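Local coordinates for fatty acid CoA ligase (Marinactinospora thermotolerans, PDB 6SQ8), which belongs to the AMP-binding (ANL) enzyme family and binds adenosine monophosphate together with 1-ethanoyl-9H-pyrido[3,4-b]indole-3-carboxylic acid, at residues Q34-I47 with V122-L136. Sequence-based numbering, arbitrary orientation.
Sequences QVRLLAHALTEAGI and VVLSLGPTSRGRDIL
Ile135 lies against Leu38 and Ala41 of helix 28-44, and its CG2 does the touching. That methyl group, turned anti to the backbone N while CG1 takes the place beside it (chi1 -73°), sits 3.4 Å from Ala41 CB and also meets Leu38 CD2, the two longer side chains crossing at about a right angle. CD1 of Ile135 lies 4.3 Å from Leu42 CD2, which in turn meets Leu124 CD1 at 3.8 Å. Leu124 CD1 is a shared meeting point: Ile47 approaches it tip to tip, CD1 to CD1 at 4.2 Å, and Ala45 CB also touches it. Near the helix end, which closes in a Schellman motif at Gly46, Val122 CG1 packs 4.0 Å from Ala45 CB. At the Gln34 end of the segment, Leu136 CD2 fits among Gln34, Leu37 and Leu38, with the amide of Gln34 running across it. An Asx turn, in which Leu136 N donates to Asp134 OD1 at 2.7 Å from above the carboxylate plane, probably helps hold the turn that carries Ile135 and Leu136. The helix thus packs over one face of the parallel sheet, near its outermost strand 133-134. No hydrogen bond links the two segments, so their association rests mainly on van der Waals contact between aliphatic side chains, with the Gln34 amide at one end.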
loop_
_atom_site.group_PDB
_atom_site.type_symbol
_atom_site.label_atom_id
_atom_site.label_comp_id
_atom_site.label_asym_id
_atom_site.label_seq_id
_atom_site.Cartn_x
_atom_site.Cartn_y
_atom_site.Cartn_z
ATOM N N GLN A 34 18.065 19.640 -6.657
ATOM C CA GLN A 34 18.134 19.044 -5.316
ATOM C C GLN A 34 18.620 17.592 -5.375
ATOM O O GLN A 34 19.293 17.129 -4.463
ATOM C CB GLN A 34 16.786 19.145 -4.607
ATOM C CG GLN A 34 16.812 20.224 -3.539
ATOM C CD GLN A 34 17.303 19.721 -2.207
ATOM O OE1 GLN A 34 17.278 18.529 -1.911
ATOM N NE2 GLN A 34 17.744 20.645 -1.372
ATOM N N VAL A 35 18.263 16.879 -6.443
ATOM C CA VAL A 35 18.689 15.505 -6.589
ATOM C C VAL A 35 20.211 15.492 -6.760
ATOM O O VAL A 35 20.906 14.685 -6.123
ATOM C CB VAL A 35 17.978 14.797 -7.756
ATOM C CG1 VAL A 35 18.524 13.388 -7.959
ATOM C CG2 VAL A 35 16.472 14.752 -7.548
ATOM N N ARG A 36 20.702 16.391 -7.620
ATOM C CA ARG A 36 22.127 16.503 -7.921
ATOM C C ARG A 36 22.892 16.787 -6.620
ATOM O O ARG A 36 23.885 16.111 -6.293
ATOM C CB ARG A 36 22.381 17.631 -8.925
ATOM C CG ARG A 36 21.791 17.436 -10.311
ATOM C CD ARG A 36 22.187 18.598 -11.194
ATOM N NE ARG A 36 21.230 18.805 -12.264
ATOM C CZ ARG A 36 20.632 19.959 -12.532
ATOM N NH1 ARG A 36 20.896 21.013 -11.779
ATOM N NH2 ARG A 36 19.817 20.067 -13.580
ATOM N N LEU A 37 22.389 17.778 -5.881
ATOM C CA LEU A 37 22.949 18.214 -4.618
ATOM C C LEU A 37 23.049 17.044 -3.631
ATOM O O LEU A 37 24.121 16.743 -3.113
ATOM C CB LEU A 37 22.055 19.329 -4.072
ATOM C CG LEU A 37 22.674 20.183 -2.960
ATOM C CD1 LEU A 37 22.198 21.627 -3.083
ATOM C CD2 LEU A 37 22.370 19.620 -1.577
ATOM N N LEU A 38 21.915 16.387 -3.379
ATOM C CA LEU A 38 21.836 15.320 -2.404
ATOM C C LEU A 38 22.681 14.130 -2.862
ATOM O O LEU A 38 23.298 13.458 -2.037
ATOM C CB LEU A 38 20.372 14.902 -2.255
ATOM C CG LEU A 38 19.453 15.909 -1.587
ATOM C CD1 LEU A 38 18.027 15.441 -1.644
ATOM C CD2 LEU A 38 19.836 16.091 -0.147
ATOM N N ALA A 39 22.669 13.866 -4.175
ATOM C CA ALA A 39 23.437 12.779 -4.751
ATOM C C ALA A 39 24.927 12.988 -4.445
ATOM O O ALA A 39 25.578 12.114 -3.890
ATOM C CB ALA A 39 23.180 12.697 -6.231
ATOM N N HIS A 40 25.430 14.171 -4.796
ATOM C CA HIS A 40 26.828 14.541 -4.548
ATOM C C HIS A 40 27.168 14.424 -3.047
ATOM O O HIS A 40 28.151 13.795 -2.672
ATOM C CB HIS A 40 27.100 15.942 -5.110
ATOM C CG HIS A 40 28.525 16.357 -4.968
ATOM N ND1 HIS A 40 29.016 17.021 -3.846
ATOM C CD2 HIS A 40 29.561 16.229 -5.823
ATOM C CE1 HIS A 40 30.297 17.273 -4.021
ATOM N NE2 HIS A 40 30.657 16.781 -5.213
ATOM N N ALA A 41 26.327 14.997 -2.183
ATOM C CA ALA A 41 26.566 14.997 -0.750
ATOM C C ALA A 41 26.681 13.570 -0.188
ATOM O O ALA A 41 27.517 13.303 0.681
ATOM C CB ALA A 41 25.464 15.761 -0.061
ATOM N N LEU A 42 25.815 12.661 -0.661
ATOM C CA LEU A 42 25.772 11.256 -0.180
ATOM C C LEU A 42 27.008 10.500 -0.688
ATOM O O LEU A 42 27.574 9.679 0.037
ATOM C CB LEU A 42 24.492 10.575 -0.686
ATOM C CG LEU A 42 23.181 11.003 -0.042
ATOM C CD1 LEU A 42 22.010 10.620 -0.927
ATOM C CD2 LEU A 42 23.019 10.368 1.320
ATOM N N THR A 43 27.372 10.762 -1.953
ATOM C CA THR A 43 28.563 10.210 -2.583
ATOM C C THR A 43 29.774 10.608 -1.736
ATOM O O THR A 43 30.486 9.726 -1.247
ATOM C CB THR A 43 28.667 10.655 -4.053
ATOM O OG1 THR A 43 27.995 9.680 -4.860
ATOM C CG2 THR A 43 30.081 10.842 -4.566
ATOM N N GLU A 44 29.936 11.925 -1.523
ATOM C CA GLU A 44 31.076 12.516 -0.800
ATOM C C GLU A 44 31.166 11.983 0.629
ATOM O O GLU A 44 32.240 11.924 1.170
ATOM C CB GLU A 44 30.992 14.043 -0.733
ATOM C CG GLU A 44 31.252 14.749 -2.052
ATOM C CD GLU A 44 32.509 14.378 -2.818
ATOM O OE1 GLU A 44 32.491 14.510 -4.062
ATOM O OE2 GLU A 44 33.475 13.933 -2.168
ATOM N N ALA A 45 30.042 11.610 1.236
ATOM C CA ALA A 45 30.020 11.168 2.627
ATOM C C ALA A 45 30.526 9.728 2.767
ATOM O O ALA A 45 30.555 9.190 3.882
ATOM C CB ALA A 45 28.622 11.309 3.183
ATOM N N GLY A 46 30.861 9.078 1.642
ATOM C CA GLY A 46 31.504 7.753 1.621
ATOM C C GLY A 46 30.543 6.563 1.674
ATOM O O GLY A 46 30.925 5.466 2.081
ATOM N N ILE A 47 29.286 6.797 1.289
ATOM C CA ILE A 47 28.273 5.771 1.135
ATOM C C ILE A 47 28.572 5.004 -0.152
ATOM O O ILE A 47 28.471 5.563 -1.246
ATOM C CB ILE A 47 26.871 6.405 1.115
ATOM C CG1 ILE A 47 26.609 7.290 2.338
ATOM C CG2 ILE A 47 25.811 5.328 0.969
ATOM C CD1 ILE A 47 25.357 8.135 2.248
ATOM N N VAL A 122 27.320 6.631 8.961
ATOM C CA VAL A 122 27.132 8.026 8.565
ATOM C C VAL A 122 25.714 8.441 8.964
ATOM O O VAL A 122 24.764 7.714 8.746
ATOM C CB VAL A 122 27.358 8.206 7.052
ATOM C CG1 VAL A 122 27.294 9.654 6.618
ATOM C CG2 VAL A 122 28.664 7.569 6.595
ATOM N N VAL A 123 25.588 9.624 9.558
ATOM C CA VAL A 123 24.305 10.155 9.991
ATOM C C VAL A 123 24.175 11.568 9.426
ATOM O O VAL A 123 24.910 12.441 9.818
ATOM C CB VAL A 123 24.153 10.131 11.525
ATOM C CG1 VAL A 123 22.893 10.838 11.967
ATOM C CG2 VAL A 123 24.142 8.712 12.076
ATOM N N LEU A 124 23.223 11.749 8.505
ATOM C CA LEU A 124 23.013 12.986 7.741
ATOM C C LEU A 124 21.585 13.505 7.942
ATOM O O LEU A 124 20.673 12.744 8.299
ATOM C CB LEU A 124 23.277 12.696 6.269
ATOM C CG LEU A 124 24.612 12.027 5.963
ATOM C CD1 LEU A 124 24.688 11.590 4.512
ATOM C CD2 LEU A 124 25.772 12.952 6.274
ATOM N N SER A 125 21.387 14.808 7.721
ATOM C CA SER A 125 20.101 15.437 7.973
ATOM C C SER A 125 19.780 16.431 6.863
ATOM O O SER A 125 20.663 17.085 6.325
ATOM C CB SER A 125 20.069 16.088 9.328
ATOM O OG SER A 125 20.807 17.302 9.320
ATOM N N LEU A 126 18.493 16.529 6.534
ATOM C CA LEU A 126 17.995 17.475 5.547
ATOM C C LEU A 126 17.731 18.809 6.250
ATOM O O LEU A 126 16.604 19.125 6.630
ATOM C CB LEU A 126 16.717 16.903 4.929
ATOM C CG LEU A 126 16.866 16.222 3.571
ATOM C CD1 LEU A 126 18.093 15.323 3.512
ATOM C CD2 LEU A 126 15.595 15.442 3.240
ATOM N N GLY A 127 18.810 19.578 6.427
ATOM C CA GLY A 127 18.775 20.854 7.126
ATOM C C GLY A 127 19.486 20.765 8.470
ATOM O O GLY A 127 19.764 19.665 8.936
ATOM N N PRO A 128 19.776 21.909 9.132
ATOM C CA PRO A 128 20.608 21.934 10.335
ATOM C C PRO A 128 19.989 21.128 11.476
ATOM O O PRO A 128 18.784 21.219 11.691
ATOM C CB PRO A 128 20.672 23.416 10.730
ATOM C CG PRO A 128 20.307 24.159 9.462
ATOM C CD PRO A 128 19.310 23.257 8.763
ATOM N N THR A 129 20.820 20.353 12.178
ATOM C CA THR A 129 20.340 19.511 13.255
ATOM C C THR A 129 21.500 19.134 14.190
ATOM O O THR A 129 22.679 19.186 13.813
ATOM C CB THR A 129 19.601 18.290 12.689
ATOM O OG1 THR A 129 18.524 17.955 13.567
ATOM C CG2 THR A 129 20.505 17.108 12.474
ATOM N N SER A 130 21.130 18.705 15.400
ATOM C CA SER A 130 22.059 18.370 16.470
ATOM C C SER A 130 22.712 17.006 16.217
ATOM O O SER A 130 23.938 16.921 16.207
ATOM C CB SER A 130 21.359 18.410 17.811
ATOM O OG SER A 130 22.290 18.507 18.871
ATOM N N ARG A 131 21.894 15.966 15.983
ATOM C CA ARG A 131 22.362 14.554 15.967
ATOM C C ARG A 131 23.021 14.164 14.629
ATOM O O ARG A 131 23.607 13.099 14.590
ATOM C CB ARG A 131 21.228 13.581 16.312
ATOM N N GLY A 132 23.015 15.026 13.592
ATOM C CA GLY A 132 23.548 14.684 12.244
ATOM C C GLY A 132 24.106 15.863 11.437
ATOM O O GLY A 132 23.850 17.012 11.737
ATOM N N ARG A 133 24.872 15.538 10.381
ATOM C CA ARG A 133 25.565 16.483 9.467
ATOM C C ARG A 133 24.598 16.951 8.372
ATOM O O ARG A 133 24.001 16.142 7.685
ATOM C CB ARG A 133 26.817 15.812 8.875
ATOM C CG ARG A 133 27.599 16.589 7.815
ATOM C CD ARG A 133 28.606 15.743 7.032
ATOM N N ASP A 134 24.491 18.268 8.192
ATOM C CA ASP A 134 23.474 18.886 7.315
ATOM C C ASP A 134 23.931 18.805 5.848
ATOM O O ASP A 134 24.751 19.590 5.417
ATOM C CB ASP A 134 23.191 20.332 7.747
ATOM C CG ASP A 134 22.323 21.141 6.789
ATOM O OD1 ASP A 134 21.795 20.549 5.817
ATOM O OD2 ASP A 134 22.181 22.367 7.020
ATOM N N ILE A 135 23.329 17.895 5.081
ATOM C CA ILE A 135 23.593 17.717 3.652
ATOM C C ILE A 135 23.353 19.004 2.842
ATOM O O ILE A 135 23.989 19.192 1.815
ATOM C CB ILE A 135 22.732 16.567 3.100
ATOM C CG1 ILE A 135 23.232 15.201 3.556
ATOM C CG2 ILE A 135 22.635 16.606 1.590
ATOM C CD1 ILE A 135 22.250 14.091 3.227
ATOM N N LEU A 136 22.400 19.845 3.238
ATOM C CA LEU A 136 21.992 21.021 2.407
ATOM C C LEU A 136 22.947 22.230 2.527
ATOM O O LEU A 136 22.510 23.315 2.933
ATOM C CB LEU A 136 20.567 21.412 2.816
ATOM C CG LEU A 136 19.526 20.304 2.660
ATOM C CD1 LEU A 136 18.192 20.698 3.286
ATOM C CD2 LEU A 136 19.330 19.910 1.201
#